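Local coordinates for oxysterol-binding protein homolog 3 (PDB 4IC4) that carries lipids in a hydrophobic pocket between membranes through the cytosol, in phosphoinositide-coupled directional transport, and takes part in maintaining intracellular sterol distribution, at residues V28-D33 against T302-E307; F79-L84 against T281-G286; L123-F128 against Q357-K362; P149-F154 against V166-K171; K227-H232 against I253-S258. All coordinates share one frame; numbering follows the deposited sequence.

Contact 1 of 5, residues V28-D33 against T302-E307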
# COMPACT_ATOMS: atom_id res chain seq x y z
N VAL A 28 4.91 11.98 18.48
CA VAL A 28 4.64 10.78 19.27
C VAL A 28 5.75 9.75 19.12
O VAL A 28 6.38 9.64 18.06
CB VAL A 28 3.31 10.11 18.86
CG1 VAL A 28 2.15 11.08 19.05
CG2 VAL A 28 3.38 9.64 17.42
N THR A 29 5.99 9.01 20.19
CA THR A 29 7.01 7.97 20.20
C THR A 29 6.37 6.74 19.56
O THR A 29 5.30 6.30 19.99
CB THR A 29 7.44 7.62 21.63
OG1 THR A 29 7.94 8.79 22.28
CG2 THR A 29 8.52 6.55 21.62
N ARG A 30 7.03 6.18 18.55
CA ARG A 30 6.51 4.99 17.89
C ARG A 30 7.39 3.79 18.20
O ARG A 30 8.58 3.94 18.52
CB ARG A 30 6.41 5.23 16.38
CG ARG A 30 5.43 6.35 16.03
CD ARG A 30 5.34 6.62 14.54
NE ARG A 30 4.50 7.79 14.27
CZ ARG A 30 3.18 7.80 14.34
NH1 ARG A 30 2.52 6.69 14.68
NH2 ARG A 30 2.51 8.92 14.12
N ARG A 31 6.81 2.60 18.13
CA ARG A 31 7.55 1.39 18.47
C ARG A 31 8.71 1.06 17.53
O ARG A 31 9.73 0.55 17.97
CB ARG A 31 6.60 0.19 18.58
CG ARG A 31 5.77 -0.13 17.34
CD ARG A 31 4.70 -1.16 17.67
NE ARG A 31 4.02 -1.63 16.46
CZ ARG A 31 3.07 -2.55 16.44
NH1 ARG A 31 2.66 -3.11 17.57
NH2 ARG A 31 2.55 -2.94 15.29
N ASN A 32 8.55 1.37 16.24
CA ASN A 32 9.60 1.11 15.25
C ASN A 32 10.10 -0.33 15.31
O ASN A 32 11.25 -0.61 14.99
CB ASN A 32 10.78 2.06 15.49
CG ASN A 32 10.40 3.52 15.36
OD1 ASN A 32 9.83 3.93 14.36
ND2 ASN A 32 10.71 4.31 16.38
N ASP A 33 9.21 -1.24 15.70
CA ASP A 33 9.59 -2.64 15.82
C ASP A 33 8.34 -3.47 16.07
O ASP A 33 7.28 -2.94 16.42
CB ASP A 33 10.57 -2.78 16.99
CG ASP A 33 11.16 -4.17 17.11
OD1 ASP A 33 11.50 -4.78 16.08
OD2 ASP A 33 11.31 -4.65 18.25
N THR A 302 6.39 0.07 8.31
CA THR A 302 5.44 -1.04 8.33
C THR A 302 5.13 -1.44 9.77
O THR A 302 3.97 -1.67 10.12
CB THR A 302 6.01 -2.30 7.64
OG1 THR A 302 6.69 -1.93 6.43
CG2 THR A 302 4.88 -3.27 7.30
N ALA A 303 6.17 -1.53 10.58
CA ALA A 303 6.02 -1.92 11.98
C ALA A 303 5.17 -0.95 12.78
O ALA A 303 4.59 -1.32 13.81
CB ALA A 303 7.40 -2.06 12.62
N ASN A 304 5.09 0.29 12.31
CA ASN A 304 4.31 1.32 13.00
C ASN A 304 2.86 1.42 12.57
O ASN A 304 2.06 2.06 13.24
CB ASN A 304 5.00 2.68 12.83
CG ASN A 304 6.27 2.78 13.64
OD1 ASN A 304 6.39 2.15 14.69
ND2 ASN A 304 7.22 3.59 13.17
N LEU A 305 2.52 0.77 11.46
CA LEU A 305 1.16 0.81 10.93
C LEU A 305 0.07 0.34 11.89
O LEU A 305 -0.98 0.97 12.02
CB LEU A 305 1.08 -0.02 9.65
CG LEU A 305 1.79 0.53 8.40
CD1 LEU A 305 1.88 -0.58 7.36
CD2 LEU A 305 1.05 1.75 7.86
N ASN A 306 0.33 -0.78 12.56
CA ASN A 306 -0.67 -1.36 13.45
C ASN A 306 -0.55 -0.96 14.91
O ASN A 306 -1.17 -1.58 15.78
CB ASN A 306 -0.63 -2.89 13.35
CG ASN A 306 -1.97 -3.53 13.67
OD1 ASN A 306 -2.03 -4.59 14.31
ND2 ASN A 306 -3.05 -2.91 13.22
N GLU A 307 0.21 0.09 15.20
CA GLU A 307 0.35 0.54 16.58
C GLU A 307 -0.69 1.58 16.95
O GLU A 307 -1.04 2.46 16.16
CB GLU A 307 1.74 1.14 16.83
CG GLU A 307 1.91 1.68 18.25
CD GLU A 307 3.28 2.26 18.54
OE1 GLU A 307 3.91 2.82 17.62
OE2 GLU A 307 3.72 2.18 19.70
O HOH W 1 5.56 3.61 21.04
O HOH W 2 3.22 3.95 15.23
O HOH W 3 -0.08 4.92 15.24
O HOH W 4 2.39 -2.70 12.20

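Contact 2 of 5, residues F79-L84 against T281-G286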
# COMPACT_ATOMS: atom_id res chain seq x y z
N PHE A 79 2.75 5.68 0.96
CA PHE A 79 3.08 7.00 1.48
C PHE A 79 4.26 7.08 2.46
O PHE A 79 4.46 8.10 3.11
CB PHE A 79 1.83 7.61 2.10
CG PHE A 79 0.75 7.90 1.09
CD1 PHE A 79 0.79 9.07 0.33
CD2 PHE A 79 -0.26 6.98 0.86
CE1 PHE A 79 -0.16 9.31 -0.65
CE2 PHE A 79 -1.22 7.21 -0.13
CZ PHE A 79 -1.17 8.38 -0.89
N GLU A 80 5.04 6.00 2.55
CA GLU A 80 6.19 5.99 3.44
C GLU A 80 7.12 7.17 3.16
O GLU A 80 7.68 7.76 4.08
CB GLU A 80 6.98 4.68 3.29
CG GLU A 80 8.23 4.63 4.17
CD GLU A 80 9.07 3.37 3.96
OE1 GLU A 80 8.66 2.47 3.19
OE2 GLU A 80 10.14 3.29 4.59
N TYR A 81 7.28 7.51 1.88
CA TYR A 81 8.16 8.61 1.49
C TYR A 81 7.39 9.83 0.99
O TYR A 81 7.79 10.49 0.02
CB TYR A 81 9.15 8.11 0.42
CG TYR A 81 9.99 6.94 0.88
CD1 TYR A 81 11.12 7.13 1.67
CD2 TYR A 81 9.63 5.63 0.55
CE1 TYR A 81 11.88 6.03 2.13
CE2 TYR A 81 10.37 4.54 1.01
CZ TYR A 81 11.49 4.75 1.79
OH TYR A 81 12.22 3.66 2.23
N ALA A 82 6.30 10.12 1.67
CA ALA A 82 5.45 11.26 1.36
C ALA A 82 6.21 12.59 1.27
O ALA A 82 5.81 13.49 0.53
CB ALA A 82 4.33 11.38 2.40
N PRO A 83 7.31 12.75 2.05
CA PRO A 83 8.04 14.02 1.96
C PRO A 83 8.51 14.34 0.54
O PRO A 83 8.80 15.49 0.22
CB PRO A 83 9.19 13.82 2.94
CG PRO A 83 8.55 12.99 4.01
CD PRO A 83 7.76 11.97 3.22
N LEU A 84 8.59 13.32 -0.31
CA LEU A 84 8.99 13.54 -1.70
C LEU A 84 7.94 14.40 -2.40
O LEU A 84 8.27 15.22 -3.26
CB LEU A 84 9.12 12.21 -2.44
CG LEU A 84 10.36 11.36 -2.14
CD1 LEU A 84 10.21 9.99 -2.78
CD2 LEU A 84 11.61 12.06 -2.68
N THR A 281 21.36 12.92 -5.46
CA THR A 281 20.45 11.92 -4.91
C THR A 281 19.06 12.53 -4.73
O THR A 281 18.91 13.60 -4.14
CB THR A 281 20.95 11.41 -3.55
OG1 THR A 281 22.29 10.92 -3.69
CG2 THR A 281 20.06 10.28 -3.05
N ILE A 282 18.05 11.84 -5.26
CA ILE A 282 16.66 12.30 -5.18
C ILE A 282 15.90 11.58 -4.07
O ILE A 282 15.06 12.16 -3.40
CB ILE A 282 15.92 12.04 -6.51
CG1 ILE A 282 16.65 12.74 -7.67
CG2 ILE A 282 14.48 12.51 -6.41
CD1 ILE A 282 16.69 14.24 -7.55
N TRP A 283 16.22 10.30 -3.88
CA TRP A 283 15.55 9.47 -2.89
C TRP A 283 16.45 8.32 -2.44
O TRP A 283 17.27 7.83 -3.22
CB TRP A 283 14.26 8.90 -3.49
CG TRP A 283 13.68 7.71 -2.76
CD1 TRP A 283 12.92 7.74 -1.63
CD2 TRP A 283 13.86 6.33 -3.09
NE1 TRP A 283 12.60 6.46 -1.24
CE2 TRP A 283 13.17 5.57 -2.12
CE3 TRP A 283 14.53 5.65 -4.12
CZ2 TRP A 283 13.13 4.17 -2.15
CZ3 TRP A 283 14.49 4.26 -4.15
CH2 TRP A 283 13.79 3.54 -3.17
N GLU A 284 16.28 7.91 -1.19
CA GLU A 284 17.04 6.80 -0.62
C GLU A 284 16.12 6.06 0.34
O GLU A 284 15.26 6.67 0.97
CB GLU A 284 18.26 7.32 0.16
CG GLU A 284 19.26 8.11 -0.66
CD GLU A 284 20.32 8.75 0.21
OE1 GLU A 284 19.96 9.59 1.05
OE2 GLU A 284 21.51 8.41 0.04
N VAL A 285 16.30 4.75 0.46
CA VAL A 285 15.46 3.97 1.36
C VAL A 285 15.73 4.34 2.81
O VAL A 285 16.79 4.86 3.15
CB VAL A 285 15.69 2.44 1.19
CG1 VAL A 285 15.33 2.01 -0.23
CG2 VAL A 285 17.14 2.09 1.50
N GLY A 286 14.75 4.06 3.66
CA GLY A 286 14.88 4.34 5.07
C GLY A 286 15.40 3.09 5.77
O GLY A 286 16.16 2.31 5.19

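Contact 3 of 5, residues L123-F128 against Q357-K362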
# COMPACT_ATOMS: atom_id res chain seq x y z
N LEU A 123 -12.08 -6.51 5.85
CA LEU A 123 -13.49 -6.84 5.78
C LEU A 123 -14.16 -5.68 5.05
O LEU A 123 -13.64 -4.57 5.03
CB LEU A 123 -14.08 -6.94 7.19
CG LEU A 123 -13.44 -7.98 8.10
CD1 LEU A 123 -14.02 -7.86 9.50
CD2 LEU A 123 -13.68 -9.38 7.53
N LEU A 124 -15.30 -5.94 4.41
CA LEU A 124 -16.01 -4.86 3.76
C LEU A 124 -16.33 -3.84 4.86
O LEU A 124 -16.78 -4.20 5.95
CB LEU A 124 -17.30 -5.38 3.13
CG LEU A 124 -18.22 -4.33 2.50
CD1 LEU A 124 -17.52 -3.62 1.35
CD2 LEU A 124 -19.47 -5.04 1.99
N ALA A 125 -16.07 -2.57 4.58
CA ALA A 125 -16.32 -1.47 5.51
C ALA A 125 -15.23 -1.30 6.56
O ALA A 125 -15.33 -0.43 7.43
CB ALA A 125 -17.69 -1.62 6.17
N GLU A 126 -14.21 -2.14 6.51
CA GLU A 126 -13.09 -1.99 7.43
C GLU A 126 -12.40 -0.70 6.98
O GLU A 126 -12.41 -0.35 5.79
CB GLU A 126 -12.12 -3.18 7.30
CG GLU A 126 -10.86 -3.07 8.16
CD GLU A 126 -10.04 -4.35 8.16
OE1 GLU A 126 -8.81 -4.28 8.36
OE2 GLU A 126 -10.63 -5.43 7.96
N THR A 127 -11.80 0.01 7.92
CA THR A 127 -11.12 1.26 7.61
C THR A 127 -9.72 1.28 8.20
O THR A 127 -9.36 0.43 9.01
CB THR A 127 -11.89 2.47 8.20
OG1 THR A 127 -12.05 2.28 9.61
CG2 THR A 127 -13.24 2.62 7.54
N PHE A 128 -8.92 2.23 7.75
CA PHE A 128 -7.60 2.41 8.31
C PHE A 128 -7.21 3.85 8.16
O PHE A 128 -7.13 4.37 7.05
CB PHE A 128 -6.54 1.53 7.64
CG PHE A 128 -5.15 1.77 8.17
CD1 PHE A 128 -4.85 1.49 9.50
CD2 PHE A 128 -4.16 2.30 7.35
CE1 PHE A 128 -3.57 1.76 10.02
CE2 PHE A 128 -2.89 2.57 7.85
CZ PHE A 128 -2.59 2.30 9.19
N GLN A 357 -27.53 -8.24 4.33
CA GLN A 357 -27.27 -7.17 5.29
C GLN A 357 -25.80 -6.76 5.38
O GLN A 357 -25.30 -6.47 6.47
CB GLN A 357 -27.78 -7.56 6.67
CG GLN A 357 -29.28 -7.83 6.73
CD GLN A 357 -29.77 -8.07 8.14
OE1 GLN A 357 -29.33 -8.99 8.82
NE2 GLN A 357 -30.70 -7.23 8.59
N ASP A 358 -25.12 -6.75 4.24
CA ASP A 358 -23.71 -6.34 4.21
C ASP A 358 -23.64 -4.90 4.69
O ASP A 358 -24.59 -4.12 4.51
CB ASP A 358 -23.14 -6.42 2.79
CG ASP A 358 -22.26 -7.64 2.57
OD1 ASP A 358 -21.51 -8.02 3.50
OD2 ASP A 358 -22.30 -8.20 1.46
N VAL A 359 -22.53 -4.54 5.31
CA VAL A 359 -22.34 -3.19 5.80
C VAL A 359 -21.97 -2.28 4.63
O VAL A 359 -21.17 -2.66 3.77
CB VAL A 359 -21.24 -3.14 6.87
CG1 VAL A 359 -21.04 -1.71 7.36
CG2 VAL A 359 -21.60 -4.05 8.03
N GLU A 360 -22.56 -1.09 4.61
CA GLU A 360 -22.29 -0.11 3.55
C GLU A 360 -21.10 0.77 3.91
O GLU A 360 -20.97 1.21 5.05
CB GLU A 360 -23.51 0.78 3.36
CG GLU A 360 -24.76 0.05 2.92
CD GLU A 360 -25.09 0.32 1.47
OE1 GLU A 360 -24.19 0.18 0.61
OE2 GLU A 360 -26.26 0.68 1.19
N PRO A 361 -20.20 1.03 2.94
CA PRO A 361 -19.06 1.89 3.26
C PRO A 361 -19.60 3.25 3.68
O PRO A 361 -20.67 3.67 3.23
CB PRO A 361 -18.27 1.93 1.94
CG PRO A 361 -19.31 1.64 0.90
CD PRO A 361 -20.14 0.57 1.54
N LYS A 362 -18.86 3.95 4.53
CA LYS A 362 -19.34 5.23 5.06
C LYS A 362 -18.62 6.51 4.67
O LYS A 362 -19.23 7.58 4.69
CB LYS A 362 -19.33 5.17 6.59
CG LYS A 362 -20.00 3.96 7.21
CD LYS A 362 -21.50 4.00 7.02
CE LYS A 362 -22.20 3.00 7.94
NZ LYS A 362 -21.82 1.59 7.69

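Contact 4 of 5, residues P149-F154 against V166-K171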
# COMPACT_ATOMS: atom_id res chain seq x y z
N PRO A 149 -12.70 -7.04 -4.70
CA PRO A 149 -12.21 -6.14 -3.65
C PRO A 149 -11.82 -4.78 -4.21
O PRO A 149 -11.09 -4.68 -5.20
CB PRO A 149 -11.01 -6.89 -3.10
CG PRO A 149 -10.48 -7.60 -4.31
CD PRO A 149 -11.75 -8.14 -4.94
N VAL A 150 -12.31 -3.72 -3.56
CA VAL A 150 -11.98 -2.37 -3.97
C VAL A 150 -11.67 -1.58 -2.72
O VAL A 150 -12.44 -1.59 -1.75
CB VAL A 150 -13.16 -1.68 -4.72
CG1 VAL A 150 -12.77 -0.26 -5.10
CG2 VAL A 150 -13.51 -2.47 -5.97
N PHE A 151 -10.53 -0.90 -2.73
CA PHE A 151 -10.09 -0.11 -1.59
C PHE A 151 -9.95 1.35 -2.01
O PHE A 151 -9.39 1.66 -3.06
CB PHE A 151 -8.75 -0.64 -1.08
CG PHE A 151 -8.75 -2.12 -0.81
CD1 PHE A 151 -9.38 -2.63 0.32
CD2 PHE A 151 -8.16 -3.00 -1.71
CE1 PHE A 151 -9.40 -4.01 0.56
CE2 PHE A 151 -8.18 -4.38 -1.47
CZ PHE A 151 -8.80 -4.89 -0.34
N ALA A 152 -10.48 2.25 -1.18
CA ALA A 152 -10.41 3.68 -1.48
C ALA A 152 -9.50 4.38 -0.48
O ALA A 152 -9.55 4.09 0.72
CB ALA A 152 -11.81 4.28 -1.43
N PHE A 153 -8.68 5.29 -0.99
CA PHE A 153 -7.73 6.04 -0.18
C PHE A 153 -7.77 7.53 -0.47
O PHE A 153 -7.95 7.94 -1.62
CB PHE A 153 -6.29 5.58 -0.46
CG PHE A 153 -6.01 4.17 -0.06
CD1 PHE A 153 -5.34 3.88 1.13
CD2 PHE A 153 -6.43 3.11 -0.86
CE1 PHE A 153 -5.10 2.56 1.52
CE2 PHE A 153 -6.19 1.79 -0.48
CZ PHE A 153 -5.53 1.52 0.71
N PHE A 154 -7.61 8.33 0.58
CA PHE A 154 -7.57 9.78 0.44
C PHE A 154 -6.52 10.29 1.43
O PHE A 154 -6.71 10.18 2.64
CB PHE A 154 -8.92 10.42 0.74
CG PHE A 154 -8.94 11.92 0.55
CD1 PHE A 154 -8.45 12.48 -0.63
CD2 PHE A 154 -9.46 12.76 1.52
CE1 PHE A 154 -8.48 13.86 -0.83
CE2 PHE A 154 -9.50 14.14 1.33
CZ PHE A 154 -9.00 14.69 0.15
N VAL A 166 -8.43 1.37 -5.74
CA VAL A 166 -7.66 0.26 -6.25
C VAL A 166 -8.18 -1.15 -6.00
O VAL A 166 -8.78 -1.44 -4.97
CB VAL A 166 -6.23 0.36 -5.69
CG1 VAL A 166 -6.27 0.28 -4.17
CG2 VAL A 166 -5.36 -0.74 -6.25
N THR A 167 -7.92 -2.01 -6.97
CA THR A 167 -8.30 -3.41 -6.90
C THR A 167 -7.06 -4.23 -7.22
O THR A 167 -6.58 -4.21 -8.35
CB THR A 167 -9.39 -3.77 -7.93
OG1 THR A 167 -10.62 -3.16 -7.56
CG2 THR A 167 -9.58 -5.29 -7.99
N PRO A 168 -6.50 -4.93 -6.21
CA PRO A 168 -5.30 -5.74 -6.47
C PRO A 168 -5.71 -6.91 -7.36
O PRO A 168 -6.83 -7.40 -7.25
CB PRO A 168 -4.89 -6.19 -5.07
CG PRO A 168 -5.38 -5.07 -4.19
CD PRO A 168 -6.74 -4.79 -4.77
N SER A 169 -4.82 -7.33 -8.24
CA SER A 169 -5.13 -8.46 -9.11
C SER A 169 -3.90 -9.35 -9.23
O SER A 169 -2.78 -8.91 -8.99
CB SER A 169 -5.54 -7.96 -10.50
OG SER A 169 -4.43 -7.46 -11.22
N GLN A 170 -4.14 -10.60 -9.59
CA GLN A 170 -3.06 -11.57 -9.72
C GLN A 170 -3.40 -12.64 -10.75
O GLN A 170 -4.56 -13.04 -10.89
CB GLN A 170 -2.80 -12.22 -8.37
CG GLN A 170 -4.07 -12.74 -7.71
CD GLN A 170 -3.85 -13.21 -6.29
OE1 GLN A 170 -4.80 -13.56 -5.59
NE2 GLN A 170 -2.60 -13.24 -5.86
N LYS A 171 -2.38 -13.10 -11.46
CA LYS A 171 -2.54 -14.13 -12.48
C LYS A 171 -1.21 -14.85 -12.64
O LYS A 171 -0.19 -14.23 -12.95
CB LYS A 171 -2.95 -13.51 -13.82
CG LYS A 171 -4.36 -12.94 -13.84
CD LYS A 171 -5.41 -14.03 -13.64
CE LYS A 171 -6.81 -13.44 -13.57
NZ LYS A 171 -7.17 -12.69 -14.81

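Contact 5 of 5, residues K227-H232 against I253-S258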
# COMPACT_ATOMS: atom_id res chain seq x y z
N LYS A 227 0.23 19.37 -16.95
CA LYS A 227 0.91 20.41 -17.71
C LYS A 227 1.62 19.87 -18.95
O LYS A 227 2.30 20.61 -19.66
CB LYS A 227 1.89 21.17 -16.81
CG LYS A 227 1.24 21.75 -15.56
CD LYS A 227 1.81 23.11 -15.17
CE LYS A 227 3.30 23.05 -14.90
NZ LYS A 227 3.83 24.38 -14.48
N GLY A 228 1.46 18.58 -19.21
CA GLY A 228 2.07 17.98 -20.38
C GLY A 228 3.30 17.12 -20.16
O GLY A 228 3.60 16.24 -20.97
N ASP A 229 4.01 17.36 -19.07
CA ASP A 229 5.22 16.60 -18.76
C ASP A 229 4.90 15.11 -18.62
O ASP A 229 3.81 14.73 -18.19
CB ASP A 229 5.84 17.09 -17.45
CG ASP A 229 6.24 18.55 -17.52
OD1 ASP A 229 7.38 18.85 -17.94
OD2 ASP A 229 5.40 19.40 -17.15
N LYS A 230 5.86 14.27 -18.99
CA LYS A 230 5.69 12.84 -18.88
C LYS A 230 6.99 12.22 -18.40
O LYS A 230 8.08 12.67 -18.76
CB LYS A 230 5.30 12.22 -20.22
CG LYS A 230 6.32 12.41 -21.33
CD LYS A 230 5.97 11.58 -22.56
CE LYS A 230 6.07 10.09 -22.27
NZ LYS A 230 7.43 9.71 -21.81
N SER A 231 6.88 11.19 -17.57
CA SER A 231 8.04 10.49 -17.06
C SER A 231 7.88 9.03 -17.44
O SER A 231 6.83 8.43 -17.21
CB SER A 231 8.14 10.64 -15.54
OG SER A 231 9.30 10.01 -15.04
N HIS A 232 8.93 8.46 -18.02
CA HIS A 232 8.92 7.07 -18.45
C HIS A 232 9.90 6.26 -17.61
O HIS A 232 11.11 6.46 -17.68
CB HIS A 232 9.27 7.00 -19.93
CG HIS A 232 9.19 5.62 -20.52
ND1 HIS A 232 10.22 4.71 -20.41
CD2 HIS A 232 8.21 5.01 -21.21
CE1 HIS A 232 9.87 3.58 -21.01
NE2 HIS A 232 8.65 3.74 -21.51
N ILE A 253 10.36 13.77 -19.91
CA ILE A 253 10.11 14.49 -21.15
C ILE A 253 9.14 15.64 -20.97
O ILE A 253 7.93 15.44 -20.89
CB ILE A 253 9.55 13.53 -22.23
CG1 ILE A 253 10.49 12.35 -22.42
CG2 ILE A 253 9.35 14.28 -23.54
CD1 ILE A 253 11.87 12.73 -22.94
N PRO A 254 9.66 16.88 -20.89
CA PRO A 254 8.81 18.06 -20.72
C PRO A 254 8.11 18.39 -22.04
O PRO A 254 8.61 18.05 -23.11
CB PRO A 254 9.80 19.14 -20.31
CG PRO A 254 11.02 18.76 -21.08
CD PRO A 254 11.08 17.26 -20.89
N PRO A 255 6.94 19.04 -21.97
CA PRO A 255 6.22 19.38 -23.20
C PRO A 255 6.94 20.49 -23.96
O PRO A 255 7.70 21.27 -23.37
CB PRO A 255 4.85 19.81 -22.69
CG PRO A 255 5.19 20.46 -21.39
CD PRO A 255 6.19 19.50 -20.78
N PRO A 256 6.71 20.58 -25.28
CA PRO A 256 7.36 21.62 -26.07
C PRO A 256 6.83 23.00 -25.67
O PRO A 256 5.72 23.11 -25.15
CB PRO A 256 6.99 21.25 -27.50
CG PRO A 256 5.62 20.64 -27.33
CD PRO A 256 5.82 19.76 -26.12
N SER A 257 7.63 24.03 -25.89
CA SER A 257 7.25 25.40 -25.56
C SER A 257 7.33 25.68 -24.06
O SER A 257 6.86 26.72 -23.59
CB SER A 257 5.83 25.69 -26.06
OG SER A 257 5.71 25.41 -27.45
N SER A 258 7.93 24.76 -23.32
CA SER A 258 8.08 24.93 -21.88
C SER A 258 9.55 25.22 -21.57
O SER A 258 10.43 24.88 -22.36
CB SER A 258 7.64 23.67 -21.13
OG SER A 258 8.51 22.58 -21.39
O HOH W 5 5.82 15.42 -22.58

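Contact 1 of 5, residues V28-D33 against T302-E307
R31 grips A303 O side-on with two nitrogens, NE at 2.7 Å and NH2 at 3.0 Å from that one oxygen, which lies in the guanidinium plane. The R31 chain starts from the crowded position between backbone N and carbonyl carbon (chi1 58°) and then runs extended, with E307 CB over one face of its guanidinium. The E307 chain, itself extended and tip to tip with R31, brings OE1 to R31 N at 3.0 Å, the donor standing 27° out of the carboxylate plane. The N304 amide pairs with N32 twice: OD1 takes N32 N on a lone pair at 2.8 Å, while ND2 gives an almost straight bond (171°) to N32 OD1 at 2.9 Å, from above the carbonyl plane of N32. Waters extend the join: one molecule links T29 O to E307 OE2, another R30 NH1 to N304 O and E307 OE1, and a third R31 NH2 to T302 O and N306 N. The irregular segment 28-33 is thereby fastened against helix 300-305, and R31 NH1 ties both to helix 325-331 through a salt bridge to E331.

Contact 2 of 5, residues F79-L84 against T281-G286
An indole N-H aimed at a phenol ring makes the tight centre of this contact. W283 NE1 sits 3.2 Å above the plane of the Y81 ring, over its centre, and the two ring planes stand at 90°, a T-shaped (edge-to-face) pair in which tryptophan supplies the edge. W283 reaches across because its CG is anti to the backbone N (chi1 162°). E80 CG covers the other face of Y81, near the ring's margin, so the phenol is held between its own chain neighbour and the indole. Its hydroxyl is fixed too: G286 N donates to Y81 OH at 2.9 Å, approaching at the ring edge. Beside the indole, L84 CD1 touches W283 CD1 at 3.7 Å, and L84 CD2 lies 3.5 Å from I282 O.

The first segment is a type I turn from F79 to A82 leading into helix 83-88; the second is strand 281-284, where a classic beta bulge places I282 and W283 together opposite L273. Y81 and W283 also rest on S104 of helix 94-104, so the turn, that helix and the strand meet here.

Packing loosens toward the outside. The E284 side chain points away from the turn into solvent, though its backbone O still comes 3.6 Å from Y81 CE1. G286, bonded to the phenol hydroxyl through its N-H, lies partly exposed at the rim.

Contact 3 of 5, residues L123-F128 against Q357-K362
A type II turn from L123 to E126, closed by E126 N to L123 O at 2.9 Å, is met by the irregular segment 357-362, with A125 and P361 CA atoms 4.9 Å apart and no hydrogen bond between the segments. The positive phi of A125 (81°) belongs to the third position of such a turn. Van der Waals contacts of A125 and L124 carry the join. A125 CB abuts V359 CG1 at 3.6 Å, the valine branch that stands anti to its backbone N. L124, with CG anti to the backbone N (chi1 175°), sends CD2 against the chain beside it, where it lies 3.4 Å from V359 O and 3.9 Å from D358 CG, crossing the aspartate at about a right angle. L124 CD2 thus lies alongside the carboxylate, whose OD2 is bound by R353 in a salt bridge.

Each segment is also braced from within. E126 OE2 takes L123 N at 2.8 Å across the turn, and forms a salt bridge with R324; K362 NZ bends back to E360 O at 2.8 Å.

L124 lies close to the phosphoinositide site: its side chain is about 4 Å from those of Q349 and H146, both lipid-binding residues, and Q349 accepts L124 N. The turn leads into strand 127-132 and pairs through A125 and E126 with K143 of strand 137-145, while V359 touches R352 of helix 335-354.

Contact 4 of 5, residues P149-F154 against V166-K171
Backbone hydrogen bonds come first in this example of how two neighbouring strands are joined. F151 and V166 form an antiparallel hydrogen-bonded pair: F151 N reaches V166 O at 2.9 Å and V166 N reaches F151 O at 2.9 Å, both nearly straight and both in the carbonyl plane. A CA-H...O contact supplements them, V150 CA to V166 O.

A side-chain hydroxyl extends the polar join beyond that pair. T167 OG1, anti to its carbonyl carbon and beside the backbone N (chi1 -70°), donates to P149 O at 2.8 Å, landing on a lone pair. V150 CG2 packs against the same hydroxyl oxygen, 3.4 Å from T167 OG1.

The strands 150-157 and 160-172 make up a beta hairpin within the curved antiparallel wall of the OSBP-related domain. Their short segments run at 137° to one another, well short of straight antiparallel, which fits the strong twist and coil of barrel strands.

Apolar contacts lie on the face that carries F151 and V166. The edge of the F151 ring meets proline, CE2 lying 3.6 Å from P168 CD, with the two side chains crossing at about a right angle. V166 CG1, in the crowded position between backbone N and carbonyl carbon (chi1 61°), touches F151 CB at 4.1 Å and F153 CE2 at 4.0 Å. Helix 71-76 packs onto this face, with I75 against both F153 and V166, and I71 and L72 against F151.

Contact 5 of 5, residues K227-H232 against I253-S258
K230 takes the crowded chi1 of 61°, placing CG between backbone N and carbonyl carbon, and so lies side by side with I253, K230 CG to I253 CB at 3.5 Å. Bends nearer its tip carry NZ to a long, weak ion pair with E222. Their backbones form an antiparallel hydrogen-bonded pair: I253 N gives a bond of 2.8 Å to K230 O nearly along the C=O axis, whereas K230 N meets I253 O from above its carbonyl plane. A water donates to both G228 O and I253 O, carrying the join past that pair. Beyond it the prolines take over; D229 OD1 comes within 3.1 Å of P255 CD, and K227 O lies 3.4 Å from P255 CG. G228, at a positive phi of 105°, has P255 close against its backbone, G228 C to P255 CD 3.8 Å. The D229 carboxylate forms a salt bridge with R260. This surface contact joins the start of strand 230-235 to the end of strand 247-253, with strand 214-225 alongside and I95 of helix 94-104 touching D229 and S231.

Overall arrangement
From the N terminus, contact 1 opens first and closes late, returning residues 302-307 to segment 28-33 and enclosing contacts 2, 4 and 5 along the chain. Contact 2 opens at 79-84 and closes at 281-286, so contacts 4 and 5 fall within its span, in series. Contact 3, from 123-128 to 357-362, crosses contacts 1 and 2 but contains contacts 4 and 5. Contacts 1 and 3 touch through L305 and F128. Together they fasten the N-terminal segment to helix 300-305, the 79-84 turn to strand 281-284, the turn before strand 127-132 to the loop after helix 335-354, strands 150-157 and 160-172 to each other, and strand 230-235 to 247-253.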